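Local coordinates for C2 domain protein (Scophthalmus maximus, PDB 3W56) that binds calcium ions through a C2 domain and probably interacts with phospholipid membranes in a calcium-dependent way, at residues L29-L34 against N64-W69; I41-V46 against T58-N64; L84-V88 against L123-Y127; L98-C102 against C115-E119. All coordinates share one frame; numbering follows the deposited sequence.

Contact 1 (L29-L34 against N64-W69); sequences LRVRGL and NANPWW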
loop_
_atom_site.group_PDB
_atom_site.type_symbol
_atom_site.label_atom_id
_atom_site.label_comp_id
_atom_site.label_asym_id
_atom_site.label_seq_id
_atom_site.Cartn_x
_atom_site.Cartn_y
_atom_site.Cartn_z
ATOM N N LEU A 29 -6.309 -3.117 -1.469
ATOM C CA LEU A 29 -5.228 -3.500 -0.603
ATOM C C LEU A 29 -5.580 -4.654 0.333
ATOM O O LEU A 29 -6.581 -4.661 1.049
ATOM C CB LEU A 29 -4.754 -2.289 0.205
ATOM C CG LEU A 29 -4.317 -1.110 -0.602
ATOM C CD1 LEU A 29 -4.338 0.083 0.453
ATOM C CD2 LEU A 29 -2.953 -1.391 -1.008
ATOM N N ARG A 30 -4.756 -5.695 0.306
ATOM C CA ARG A 30 -4.966 -6.739 1.308
ATOM C C ARG A 30 -3.628 -7.436 1.485
ATOM O O ARG A 30 -2.794 -7.452 0.561
ATOM C CB ARG A 30 -6.021 -7.727 0.822
ATOM C CG ARG A 30 -5.606 -8.355 -0.485
ATOM C CD ARG A 30 -6.761 -8.439 -1.351
ATOM N NE ARG A 30 -6.437 -9.238 -2.523
ATOM C CZ ARG A 30 -6.151 -8.773 -3.727
ATOM N NH1 ARG A 30 -5.995 -7.460 -4.064
ATOM N NH2 ARG A 30 -5.922 -9.689 -4.665
ATOM N N VAL A 31 -3.432 -8.000 2.665
ATOM C CA VAL A 31 -2.183 -8.736 2.876
ATOM C C VAL A 31 -2.522 -10.102 3.336
ATOM O O VAL A 31 -3.434 -10.324 4.097
ATOM C CB VAL A 31 -1.363 -8.126 3.998
ATOM C CG1 VAL A 31 -0.142 -8.985 4.311
ATOM C CG2 VAL A 31 -0.873 -6.709 3.608
ATOM N N ARG A 32 -1.676 -11.037 2.911
ATOM C CA ARG A 32 -1.844 -12.318 3.493
ATOM C C ARG A 32 -0.514 -12.627 4.137
ATOM O O ARG A 32 0.544 -12.367 3.539
ATOM C CB ARG A 32 -2.154 -13.308 2.415
ATOM C CG ARG A 32 -1.022 -13.536 1.515
ATOM C CD ARG A 32 -0.817 -15.064 1.511
ATOM N NE ARG A 32 -1.685 -15.723 0.547
ATOM C CZ ARG A 32 -1.662 -15.465 -0.762
ATOM N NH1 ARG A 32 -2.463 -16.133 -1.586
ATOM N NH2 ARG A 32 -0.816 -14.545 -1.247
ATOM N N GLY A 33 -0.587 -13.098 5.376
ATOM C CA GLY A 33 0.557 -13.773 5.995
ATOM C C GLY A 33 1.435 -12.843 6.820
ATOM O O GLY A 33 2.652 -13.083 6.953
ATOM N N LEU A 34 0.826 -11.788 7.380
ATOM C CA LEU A 34 1.526 -10.820 8.242
ATOM C C LEU A 34 2.080 -11.527 9.503
ATOM O O LEU A 34 1.476 -12.523 9.957
ATOM C CB LEU A 34 0.524 -9.706 8.630
ATOM C CG LEU A 34 0.781 -8.219 8.344
ATOM C CD1 LEU A 34 1.807 -7.956 7.246
ATOM C CD2 LEU A 34 -0.527 -7.520 8.023
ATOM N N ASN A 64 -4.623 -8.760 13.182
ATOM C CA ASN A 64 -5.047 -9.422 11.947
ATOM C C ASN A 64 -3.851 -9.755 11.043
ATOM O O ASN A 64 -3.173 -8.852 10.516
ATOM C CB ASN A 64 -6.044 -8.531 11.230
ATOM C CG ASN A 64 -6.814 -9.277 10.148
ATOM O OD1 ASN A 64 -6.428 -10.369 9.789
ATOM N ND2 ASN A 64 -7.861 -8.671 9.625
ATOM N N ALA A 65 -3.580 -11.045 10.850
ATOM C CA ALA A 65 -2.491 -11.465 9.998
ATOM C C ALA A 65 -2.856 -11.415 8.517
ATOM O O ALA A 65 -1.972 -11.533 7.640
ATOM C CB ALA A 65 -2.068 -12.889 10.354
ATOM N N ASN A 66 -4.150 -11.276 8.228
ATOM C CA ASN A 66 -4.588 -11.245 6.833
ATOM C C ASN A 66 -5.642 -10.162 6.639
ATOM O O ASN A 66 -6.809 -10.435 6.275
ATOM C CB ASN A 66 -5.194 -12.583 6.428
ATOM C CG ASN A 66 -4.252 -13.747 6.668
ATOM O OD1 ASN A 66 -3.330 -14.003 5.867
ATOM N ND2 ASN A 66 -4.454 -14.451 7.802
ATOM N N PRO A 67 -5.231 -8.924 6.835
ATOM C CA PRO A 67 -6.185 -7.809 6.754
ATOM C C PRO A 67 -6.548 -7.505 5.288
ATOM O O PRO A 67 -5.782 -7.716 4.345
ATOM C CB PRO A 67 -5.372 -6.640 7.345
ATOM C CG PRO A 67 -3.950 -6.984 7.068
ATOM C CD PRO A 67 -3.875 -8.457 7.206
ATOM N N TRP A 68 -7.732 -6.928 5.074
ATOM C CA TRP A 68 -7.907 -6.140 3.841
ATOM C C TRP A 68 -8.412 -4.803 4.303
ATOM O O TRP A 68 -8.984 -4.749 5.372
ATOM C CB TRP A 68 -8.890 -6.816 2.852
ATOM C CG TRP A 68 -10.342 -6.935 3.311
ATOM C CD1 TRP A 68 -10.905 -7.910 4.122
ATOM C CD2 TRP A 68 -11.419 -6.000 3.001
ATOM N NE1 TRP A 68 -12.260 -7.651 4.299
ATOM C CE2 TRP A 68 -12.594 -6.512 3.607
ATOM C CE3 TRP A 68 -11.497 -4.852 2.220
ATOM C CZ2 TRP A 68 -13.827 -5.881 3.485
ATOM C CZ3 TRP A 68 -12.708 -4.196 2.109
ATOM C CH2 TRP A 68 -13.885 -4.740 2.717
ATOM N N TRP A 69 -8.099 -3.770 3.544
ATOM C CA TRP A 69 -8.570 -2.402 3.874
ATOM C C TRP A 69 -9.586 -1.922 2.880
ATOM O O TRP A 69 -9.529 -2.170 1.622
ATOM C CB TRP A 69 -7.384 -1.439 3.882
ATOM C CG TRP A 69 -6.379 -1.758 4.975
ATOM C CD1 TRP A 69 -6.394 -1.278 6.259
ATOM C CD2 TRP A 69 -5.264 -2.651 4.894
ATOM N NE1 TRP A 69 -5.333 -1.783 6.965
ATOM C CE2 TRP A 69 -4.608 -2.626 6.171
ATOM C CE3 TRP A 69 -4.736 -3.446 3.881
ATOM C CZ2 TRP A 69 -3.474 -3.370 6.444
ATOM C CZ3 TRP A 69 -3.547 -4.149 4.151
ATOM C CH2 TRP A 69 -2.937 -4.099 5.428
HETATM O O HOH W 1 -8.072 -1.006 -0.266
#

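Contact 2 (I41-V46 against T58-N64); sequences ITDGYV and TSVNHNN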
loop_
_atom_site.group_PDB
_atom_site.type_symbol
_atom_site.label_atom_id
_atom_site.label_comp_id
_atom_site.label_asym_id
_atom_site.label_seq_id
_atom_site.Cartn_x
_atom_site.Cartn_y
_atom_site.Cartn_z
ATOM N N ILE A 41 -0.047 -10.413 17.374
ATOM C CA ILE A 41 -0.380 -10.486 15.948
ATOM C C ILE A 41 -0.276 -9.086 15.302
ATOM O O ILE A 41 -0.558 -8.079 15.945
ATOM C CB ILE A 41 -1.771 -11.140 15.701
ATOM C CG1 ILE A 41 -1.903 -12.440 16.523
ATOM C CG2 ILE A 41 -1.970 -11.398 14.214
ATOM C CD1 ILE A 41 -3.245 -13.175 16.387
ATOM N N THR A 42 0.152 -9.025 14.040
ATOM C CA THR A 42 0.409 -7.744 13.377
ATOM C C THR A 42 -0.782 -6.726 13.437
ATOM O O THR A 42 -1.921 -7.094 13.227
ATOM C CB THR A 42 0.902 -7.967 11.915
ATOM O OG1 THR A 42 2.226 -8.521 11.908
ATOM C CG2 THR A 42 0.971 -6.623 11.197
ATOM N N ASP A 43 -0.518 -5.450 13.745
ATOM C CA ASP A 43 -1.529 -4.389 13.635
ATOM C C ASP A 43 -1.256 -3.540 12.395
ATOM O O ASP A 43 -0.680 -2.448 12.495
ATOM C CB ASP A 43 -1.581 -3.494 14.892
ATOM C CG ASP A 43 -1.903 -4.274 16.137
ATOM O OD1 ASP A 43 -3.006 -4.864 16.187
ATOM O OD2 ASP A 43 -1.043 -4.335 17.046
ATOM N N GLY A 44 -1.641 -4.061 11.225
ATOM C CA GLY A 44 -1.141 -3.525 9.976
ATOM C C GLY A 44 -1.829 -2.284 9.478
ATOM O O GLY A 44 -3.015 -2.026 9.687
ATOM N N TYR A 45 -1.053 -1.503 8.751
ATOM C CA TYR A 45 -1.542 -0.427 7.962
ATOM C C TYR A 45 -0.591 -0.200 6.820
ATOM O O TYR A 45 0.575 -0.670 6.822
ATOM C CB TYR A 45 -1.806 0.886 8.809
ATOM C CG TYR A 45 -0.550 1.600 9.331
ATOM C CD1 TYR A 45 -0.103 2.746 8.717
ATOM C CD2 TYR A 45 0.122 1.119 10.418
ATOM C CE1 TYR A 45 1.066 3.413 9.167
ATOM C CE2 TYR A 45 1.241 1.769 10.914
ATOM C CZ TYR A 45 1.700 2.904 10.273
ATOM O OH TYR A 45 2.816 3.605 10.731
ATOM N N VAL A 46 -1.065 0.534 5.825
ATOM C CA VAL A 46 -0.317 0.817 4.592
ATOM C C VAL A 46 -0.117 2.295 4.325
ATOM O O VAL A 46 -1.061 3.105 4.398
ATOM C CB VAL A 46 -1.036 0.166 3.374
ATOM C CG1 VAL A 46 -0.191 0.257 2.132
ATOM C CG2 VAL A 46 -1.374 -1.297 3.721
ATOM N N THR A 58 -3.723 3.889 5.196
ATOM C CA THR A 58 -4.886 3.252 5.769
ATOM C C THR A 58 -5.002 3.376 7.289
ATOM O O THR A 58 -4.024 3.579 7.994
ATOM C CB THR A 58 -4.915 1.734 5.488
ATOM O OG1 THR A 58 -3.874 1.024 6.203
ATOM C CG2 THR A 58 -4.754 1.466 3.977
ATOM N N SER A 59 -6.218 3.106 7.758
ATOM C CA SER A 59 -6.446 2.748 9.144
ATOM C C SER A 59 -5.701 1.460 9.538
ATOM O O SER A 59 -5.226 0.671 8.702
ATOM C CB SER A 59 -7.970 2.671 9.440
ATOM O OG SER A 59 -8.574 1.528 8.779
ATOM N N VAL A 60 -5.497 1.297 10.835
ATOM C CA VAL A 60 -4.894 0.121 11.404
ATOM C C VAL A 60 -5.925 -0.995 11.486
ATOM O O VAL A 60 -7.074 -0.832 11.975
ATOM C CB VAL A 60 -4.289 0.390 12.786
ATOM C CG1 VAL A 60 -3.704 -0.897 13.327
ATOM C CG2 VAL A 60 -3.265 1.498 12.665
ATOM N N ASN A 61 -5.544 -2.103 10.879
ATOM C CA ASN A 61 -6.355 -3.310 10.974
ATOM C C ASN A 61 -5.769 -4.194 12.075
ATOM O O ASN A 61 -4.805 -4.965 11.890
ATOM C CB ASN A 61 -6.506 -3.965 9.591
ATOM C CG ASN A 61 -7.624 -5.028 9.523
ATOM O OD1 ASN A 61 -7.761 -5.864 10.423
ATOM N ND2 ASN A 61 -8.346 -5.064 8.403
ATOM N N HIS A 62 -6.376 -4.034 13.257
ATOM C CA HIS A 62 -5.837 -4.598 14.495
ATOM C C HIS A 62 -5.883 -6.111 14.623
ATOM O O HIS A 62 -6.877 -6.740 14.223
ATOM C CB HIS A 62 -6.583 -3.988 15.682
ATOM C CG HIS A 62 -6.250 -2.548 15.930
ATOM N ND1 HIS A 62 -7.091 -1.511 15.580
ATOM C CD2 HIS A 62 -5.132 -1.969 16.439
ATOM C CE1 HIS A 62 -6.530 -0.362 15.912
ATOM N NE2 HIS A 62 -5.338 -0.611 16.425
ATOM N N ASN A 63 -4.803 -6.695 15.155
ATOM C CA ASN A 63 -4.800 -8.119 15.507
ATOM C C ASN A 63 -5.250 -8.964 14.333
ATOM O O ASN A 63 -6.155 -9.792 14.454
ATOM C CB ASN A 63 -5.736 -8.339 16.708
ATOM C CG ASN A 63 -5.730 -9.775 17.205
ATOM O OD1 ASN A 63 -4.667 -10.365 17.395
ATOM N ND2 ASN A 63 -6.932 -10.354 17.414
ATOM N N ASN A 64 -4.623 -8.760 13.182
ATOM C CA ASN A 64 -5.047 -9.422 11.947
ATOM C C ASN A 64 -3.851 -9.755 11.043
ATOM O O ASN A 64 -3.173 -8.852 10.516
ATOM C CB ASN A 64 -6.044 -8.531 11.230
ATOM C CG ASN A 64 -6.814 -9.277 10.148
ATOM O OD1 ASN A 64 -6.428 -10.369 9.789
ATOM N ND2 ASN A 64 -7.861 -8.671 9.625
HETATM O O HOH W 2 -3.272 -6.102 10.157
#

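Contact 3 (L84-V88 against L123-Y127); sequences LRLEV and LHYMY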
loop_
_atom_site.group_PDB
_atom_site.type_symbol
_atom_site.label_atom_id
_atom_site.label_comp_id
_atom_site.label_asym_id
_atom_site.label_seq_id
_atom_site.Cartn_x
_atom_site.Cartn_y
_atom_site.Cartn_z
ATOM N N LEU A 84 5.029 4.782 -7.590
ATOM C CA LEU A 84 4.066 4.369 -6.553
ATOM C C LEU A 84 4.875 3.605 -5.516
ATOM O O LEU A 84 5.547 2.631 -5.826
ATOM C CB LEU A 84 2.887 3.505 -7.140
ATOM C CG LEU A 84 2.001 2.810 -6.093
ATOM C CD1 LEU A 84 1.086 3.823 -5.382
ATOM C CD2 LEU A 84 1.148 1.714 -6.758
ATOM N N ARG A 85 4.889 4.101 -4.293
ATOM C CA ARG A 85 5.554 3.440 -3.196
ATOM C C ARG A 85 4.558 3.100 -2.056
ATOM O O ARG A 85 3.769 3.958 -1.534
ATOM C CB ARG A 85 6.706 4.370 -2.693
ATOM C CG ARG A 85 7.300 3.948 -1.405
ATOM C CD ARG A 85 8.166 5.077 -0.859
ATOM N NE ARG A 85 8.817 4.719 0.396
ATOM C CZ ARG A 85 10.027 4.163 0.474
ATOM N NH1 ARG A 85 10.707 3.896 -0.640
ATOM N NH2 ARG A 85 10.574 3.884 1.667
ATOM N N LEU A 86 4.628 1.849 -1.643
ATOM C CA LEU A 86 3.715 1.299 -0.656
ATOM C C LEU A 86 4.562 0.811 0.477
ATOM O O LEU A 86 5.503 0.070 0.308
ATOM C CB LEU A 86 2.860 0.171 -1.242
ATOM C CG LEU A 86 1.987 0.551 -2.418
ATOM C CD1 LEU A 86 1.061 -0.626 -2.869
ATOM C CD2 LEU A 86 1.087 1.720 -2.154
ATOM N N GLU A 87 4.233 1.260 1.667
ATOM C CA GLU A 87 4.891 0.690 2.806
ATOM C C GLU A 87 3.844 0.040 3.694
ATOM O O GLU A 87 2.814 0.672 4.015
ATOM C CB GLU A 87 5.677 1.750 3.565
ATOM C CG GLU A 87 6.619 2.545 2.706
ATOM C CD GLU A 87 7.216 3.703 3.460
ATOM O OE1 GLU A 87 6.909 3.827 4.670
ATOM O OE2 GLU A 87 7.949 4.501 2.827
ATOM N N VAL A 88 4.154 -1.167 4.138
ATOM C CA VAL A 88 3.331 -1.870 5.116
ATOM C C VAL A 88 3.999 -1.736 6.490
ATOM O O VAL A 88 5.173 -2.103 6.664
ATOM C CB VAL A 88 3.125 -3.326 4.732
ATOM C CG1 VAL A 88 2.391 -4.051 5.848
ATOM C CG2 VAL A 88 2.363 -3.405 3.376
ATOM N N LEU A 123 1.586 -8.241 0.175
ATOM C CA LEU A 123 0.542 -7.206 0.038
ATOM C C LEU A 123 0.109 -7.309 -1.433
ATOM O O LEU A 123 0.952 -7.239 -2.379
ATOM C CB LEU A 123 1.192 -5.831 0.217
ATOM C CG LEU A 123 0.294 -4.628 -0.141
ATOM C CD1 LEU A 123 -0.953 -4.375 0.801
ATOM C CD2 LEU A 123 1.185 -3.314 -0.161
ATOM N N HIS A 124 -1.200 -7.418 -1.675
ATOM C CA HIS A 124 -1.749 -7.409 -3.019
ATOM C C HIS A 124 -2.514 -6.119 -3.191
ATOM O O HIS A 124 -3.057 -5.614 -2.221
ATOM C CB HIS A 124 -2.747 -8.572 -3.201
ATOM C CG HIS A 124 -2.186 -9.920 -2.863
ATOM N ND1 HIS A 124 -1.337 -10.575 -3.718
ATOM C CD2 HIS A 124 -2.350 -10.729 -1.786
ATOM C CE1 HIS A 124 -0.969 -11.729 -3.179
ATOM N NE2 HIS A 124 -1.573 -11.858 -2.014
ATOM N N TYR A 125 -2.466 -5.568 -4.372
ATOM C CA TYR A 125 -3.128 -4.268 -4.593
ATOM C C TYR A 125 -3.407 -4.117 -6.057
ATOM O O TYR A 125 -2.882 -4.834 -6.935
ATOM C CB TYR A 125 -2.235 -3.142 -4.080
ATOM C CG TYR A 125 -0.905 -3.012 -4.810
ATOM C CD1 TYR A 125 -0.765 -2.053 -5.855
ATOM C CD2 TYR A 125 0.200 -3.793 -4.465
ATOM C CE1 TYR A 125 0.433 -1.863 -6.495
ATOM C CE2 TYR A 125 1.451 -3.617 -5.134
ATOM C CZ TYR A 125 1.544 -2.641 -6.160
ATOM O OH TYR A 125 2.742 -2.404 -6.836
ATOM N N MET A 126 -4.246 -3.143 -6.366
ATOM C CA MET A 126 -4.585 -2.843 -7.718
ATOM C C MET A 126 -4.370 -1.352 -7.857
ATOM O O MET A 126 -4.482 -0.591 -6.886
ATOM C CB MET A 126 -6.042 -3.175 -8.054
ATOM C CG MET A 126 -6.195 -4.649 -8.170
ATOM S SD MET A 126 -7.837 -5.033 -8.756
ATOM C CE MET A 126 -7.847 -4.261 -10.386
ATOM N N TYR A 127 -4.057 -0.962 -9.072
ATOM C CA TYR A 127 -4.191 0.486 -9.347
ATOM C C TYR A 127 -4.663 0.711 -10.728
ATOM O O TYR A 127 -4.484 -0.105 -11.631
ATOM C CB TYR A 127 -2.869 1.244 -9.059
ATOM C CG TYR A 127 -1.850 1.089 -10.153
ATOM C CD1 TYR A 127 -1.832 1.959 -11.256
ATOM C CD2 TYR A 127 -0.903 0.067 -10.103
ATOM C CE1 TYR A 127 -0.856 1.790 -12.278
ATOM C CE2 TYR A 127 0.049 -0.099 -11.082
ATOM C CZ TYR A 127 0.059 0.767 -12.171
ATOM O OH TYR A 127 1.030 0.536 -13.136
#

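Contact 4 (L98-C102 against C115-E119); sequences LLGVC and CYLKE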
loop_
_atom_site.group_PDB
_atom_site.type_symbol
_atom_site.label_atom_id
_atom_site.label_comp_id
_atom_site.label_asym_id
_atom_site.label_seq_id
_atom_site.Cartn_x
_atom_site.Cartn_y
_atom_site.Cartn_z
ATOM N N LEU A 98 8.484 -1.091 10.222
ATOM C CA LEU A 98 8.327 -1.205 8.765
ATOM C C LEU A 98 8.365 -2.680 8.368
ATOM O O LEU A 98 9.332 -3.392 8.682
ATOM C CB LEU A 98 9.397 -0.373 8.044
ATOM C CG LEU A 98 9.596 -0.607 6.544
ATOM C CD1 LEU A 98 8.291 -0.244 5.806
ATOM C CD2 LEU A 98 10.769 0.193 6.031
ATOM N N LEU A 99 7.323 -3.167 7.681
ATOM C CA LEU A 99 7.272 -4.602 7.380
ATOM C C LEU A 99 7.740 -4.895 5.968
ATOM O O LEU A 99 8.260 -5.986 5.663
ATOM C CB LEU A 99 5.841 -5.117 7.581
ATOM C CG LEU A 99 5.377 -5.021 9.033
ATOM C CD1 LEU A 99 3.999 -5.715 9.216
ATOM C CD2 LEU A 99 6.439 -5.610 9.971
ATOM N N GLY A 100 7.613 -3.902 5.089
ATOM C CA GLY A 100 8.092 -4.107 3.733
ATOM C C GLY A 100 7.822 -2.895 2.914
ATOM O O GLY A 100 6.949 -2.074 3.266
ATOM N N VAL A 101 8.619 -2.715 1.877
ATOM C CA VAL A 101 8.408 -1.577 0.962
ATOM C C VAL A 101 8.305 -2.056 -0.490
ATOM O O VAL A 101 9.068 -2.940 -0.930
ATOM C CB VAL A 101 9.527 -0.537 1.098
ATOM C CG1 VAL A 101 9.531 0.471 -0.070
ATOM C CG2 VAL A 101 9.362 0.200 2.388
ATOM N N CYS A 102 7.369 -1.505 -1.243
ATOM C CA CYS A 102 7.415 -1.737 -2.678
ATOM C C CYS A 102 7.284 -0.483 -3.492
ATOM O O CYS A 102 6.554 0.490 -3.141
ATOM C CB CYS A 102 6.443 -2.809 -3.128
ATOM S SG CYS A 102 6.900 -4.316 -2.312
ATOM N N CYS A 115 3.214 -7.360 -3.676
ATOM C CA CYS A 115 4.363 -6.766 -3.030
ATOM C C CYS A 115 4.868 -7.679 -1.879
ATOM O O CYS A 115 4.176 -7.940 -0.873
ATOM C CB CYS A 115 3.967 -5.370 -2.561
ATOM S SG CYS A 115 5.159 -4.770 -1.458
ATOM N N TYR A 116 6.092 -8.222 -1.990
ATOM C CA TYR A 116 6.521 -9.118 -0.965
ATOM C C TYR A 116 7.152 -8.395 0.203
ATOM O O TYR A 116 8.010 -7.509 0.033
ATOM C CB TYR A 116 7.534 -10.118 -1.610
ATOM C CG TYR A 116 6.942 -10.736 -2.865
ATOM C CD1 TYR A 116 6.011 -11.782 -2.773
ATOM C CD2 TYR A 116 7.231 -10.236 -4.159
ATOM C CE1 TYR A 116 5.375 -12.298 -3.898
ATOM C CE2 TYR A 116 6.583 -10.765 -5.324
ATOM C CZ TYR A 116 5.677 -11.803 -5.153
ATOM O OH TYR A 116 5.015 -12.405 -6.164
ATOM N N LEU A 117 6.708 -8.758 1.377
ATOM C CA LEU A 117 7.175 -8.072 2.571
ATOM C C LEU A 117 8.386 -8.857 3.079
ATOM O O LEU A 117 8.349 -10.094 3.130
ATOM C CB LEU A 117 6.036 -7.990 3.585
ATOM C CG LEU A 117 4.773 -7.328 2.984
ATOM C CD1 LEU A 117 3.610 -7.364 3.998
ATOM C CD2 LEU A 117 5.070 -5.840 2.438
ATOM N N LYS A 118 9.488 -8.154 3.340
ATOM C CA LYS A 118 10.716 -8.851 3.737
ATOM C C LYS A 118 10.415 -9.685 4.974
ATOM O O LYS A 118 10.963 -10.774 5.154
ATOM C CB LYS A 118 11.901 -7.892 3.999
ATOM C CG LYS A 118 13.067 -8.520 4.813
ATOM C CD LYS A 118 13.900 -9.557 3.989
ATOM C CE LYS A 118 14.388 -10.712 4.878
ATOM N NZ LYS A 118 15.569 -11.507 4.259
ATOM N N GLU A 119 9.568 -9.150 5.849
ATOM C CA GLU A 119 9.455 -9.720 7.180
ATOM C C GLU A 119 8.487 -10.878 7.080
ATOM O O GLU A 119 8.164 -11.537 8.076
ATOM C CB GLU A 119 9.053 -8.655 8.247
ATOM C CG GLU A 119 10.179 -7.639 8.657
ATOM C CD GLU A 119 11.560 -8.291 8.974
ATOM O OE1 GLU A 119 11.614 -9.267 9.759
ATOM O OE2 GLU A 119 12.597 -7.813 8.442
HETATM O O HOH W 3 9.496 -5.669 -1.906
HETATM O O HOH W 4 10.421 -5.605 1.874
#

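Contact 1 (L29-L34 against N64-W69)
Leu29 and Trp69 begin a series of bonds between two antiparallel stretches of backbone. Trp69 N donates to Leu29 O at 3.1 Å. Val31 N donates to Pro67 O at 2.9 Å. Between them Arg30 and Trp68 form a single beta bridge. A water accepts from Leu29 N and lies close to Trp69 O.

Just past the strand end, two acceptors meet the N-H groups of Gly33 and Leu34. Asn66 OD1 takes Gly33 N at 2.9 Å through a bent bond, the donor above the carbonyl plane. Ala65 O takes Leu34 N at 2.8 Å, in the carbonyl plane and on a lone pair. It receives a second, weak bond from Gly33 N. Asn64 OD1 accepts from Asn66 N, which makes an Asx turn.

In the C2 beta-sandwich this contact joins the end of strand 22-32 to the loop leading into strand 73-78, its neighbour in the sheet. Ala65 lies near Ile41, a calcium-binding residue.

The apolar contacts centre on Trp69. Its CG is anti to the carbonyl carbon (chi1 -65°), which brings the benzene part of the indole back to the strand. Trp69 CZ3 meets Val31 CG2 at the ring edge, 3.7 Å away, and Trp69 CE3 meets Leu29 CB at 3.9 Å. Pro67 CB lies over one face of the indole, toward the rim. An alanine in place of Trp69 is likely to leave Val31 CG2 and Pro67 CB without their aromatic partner. The Leu34 and Pro67 side chains cross at about a right angle, Leu34 CD2 3.6 Å from Pro67 CD.

Contact 2 (I41-V46 against T58-N64)
Asp43 reaches across to the backbone of Asn63. Its CG is anti to the carbonyl carbon (chi1 -60°), and Asp43 OD1 accepts from Asn63 N at 2.8 Å. Asp43 OD1 also sits at the edge of the His62 ring, 3.6 Å from His62 CD2. Carboxylate and ring planes are 60° apart. Val60 CG1 touches both side chains. It lies over one face of the His62 ring, toward its rim, and 3.7 Å from Asp43 CB.

At the other end, Thr58 OG1 stands between the backbone N and the carbonyl carbon (chi1 69°). From there Thr58 OG1 accepts from Val46 N at 2.9 Å and donates to Ser59 O. Thr58 N returns a bond to Val46 O, and Thr58 CG2 packs on Val46 CB. A valine in place of Thr58 would probably leave Val46 N without its acceptor and Ser59 O without this donor.

In the middle, Asn61 N donates to Gly44 O at 2.8 Å, but the return bond from Gly44 N to Asn61 O is weak. A water accepts from Gly44 N and lies close to Asn61 O and Asn64 O. Asn64 N bonds to Thr42 O at 3.2 Å.

Asn63 OD1 lies obliquely against Ile41, 3.3 Å from Ile41 CD1. The loop residues here form part of the calcium-binding end of the C2 domain. Ile41, Asp43 and Asn63 are all ligands of one calcium site, and Asp43 also serves a second. No ion is bound to this chain, yet Asn63 N already holds the Asp43 carboxylate, which is consistent with a site partly shaped before calcium arrives.

Contact 3 (L84-V88 against L123-Y127)
Two first torsions bring Leu86 and Tyr125 together. Leu86 CG is anti to the carbonyl carbon (chi1 -60°), while Tyr125 CG stands between the backbone N and the carbonyl carbon (chi1 63°). Leu86 CD1 is thereby laid over the centre of the Tyr125 ring, in a CH-pi contact 3.5 Å from the ring centroid and 6° off the ring normal.

This contact lies in the core of the C2 beta-sandwich. Strand 84-88 belongs to one sheet and strand 123-127 to the other, with short-segment axes 9.8 Å apart at their closest approach. No hydrogen bond joins them. Alternate side chains face inward from each strand, and every residue that touches is buried.

Leu84 and Tyr125 point at each other from their two strands, Leu84 CD2 3.7 Å from Tyr125 CE1. Leu84 CD2 also approaches Tyr127 CD2. The tyrosine hydroxyls find partners beyond these strands: Tyr125 OH bonds to Arg104, and Tyr127 OH to the backbone N of Lys107. On the outer face, Arg85 grips Glu87 OE2 side-on with NE and NH2.

Leu123 CD2 touches two side chains of the facing strand, 3.8 Å from Leu86 CD1 and 3.7 Å from Val88 CG2.

Contact 4 (L98-C102 against C115-E119)
Val101 O and Tyr116 O are joined through a single water that donates to both. The water is 2.9 Å from Val101 O and 3.1 Å from Tyr116 O, so its two protons serve two carbonyls on separate strands. A second water accepts from Lys118 N, and weakly from Val101 N. Direct polar contact is sparse. Glu119 N makes a weak bond to Leu99 O at 3.4 Å. CB and CG of Glu119 lie beside that carbonyl, while the carboxylate leads away.

The covalent link is the disulfide between Cys102 and Cys115, with an SG-SG distance of 2.0 Å and a chi3 of 74°. Cys115 SG is anti to the backbone N (chi1 166°), whereas Cys102 SG is anti to the carbonyl carbon (chi1 -61°). Cys102 has two conformers, so the chi values of the bridge are less certain than the bond itself.

Strands 97-105 and 109-116 are each outermost in their own sheet of the C2 sandwich. The disulfide and the waters therefore tie the two sheets together at their edge strands. Strand 97-105 carries a classic beta bulge here, where Leu99 and Gly100 both bond to the backbone of Val88.

Leu117 packs against the bulge. Leu117 CD2 lies 3.7 Å from Gly100 CA, and a CB on Gly100 would collide with it. Leu117 CB rests 3.6 Å from Leu99 O. Inward, the side chains of Leu99 and Leu117 both touch Leu34, and Leu99 also reaches Thr42 and Asp90, a calcium ligand.

Overall arrangement
Contact 3 is the buried core, where the two sheets meet through leucine, valine and tyrosine side chains, with no hydrogen bond across. The other three are partly buried. Contacts 1 and 2 share Asn64 and lie side by side toward the calcium-binding end. Both fasten the long loop after strand 53-57, one to each sheet, mostly by backbone hydrogen bonds. Contact 4 joins the same two sheets as contact 3, but at their edges, with a disulfide and bridging waters. Strands 83-90 and 97-105 pair directly, as do 109-116 and 122-130, so contacts 3 and 4 are neighbours. Leu34 of contact 1 touches Thr42 of contact 2 and also joins contact 1 to contact 4.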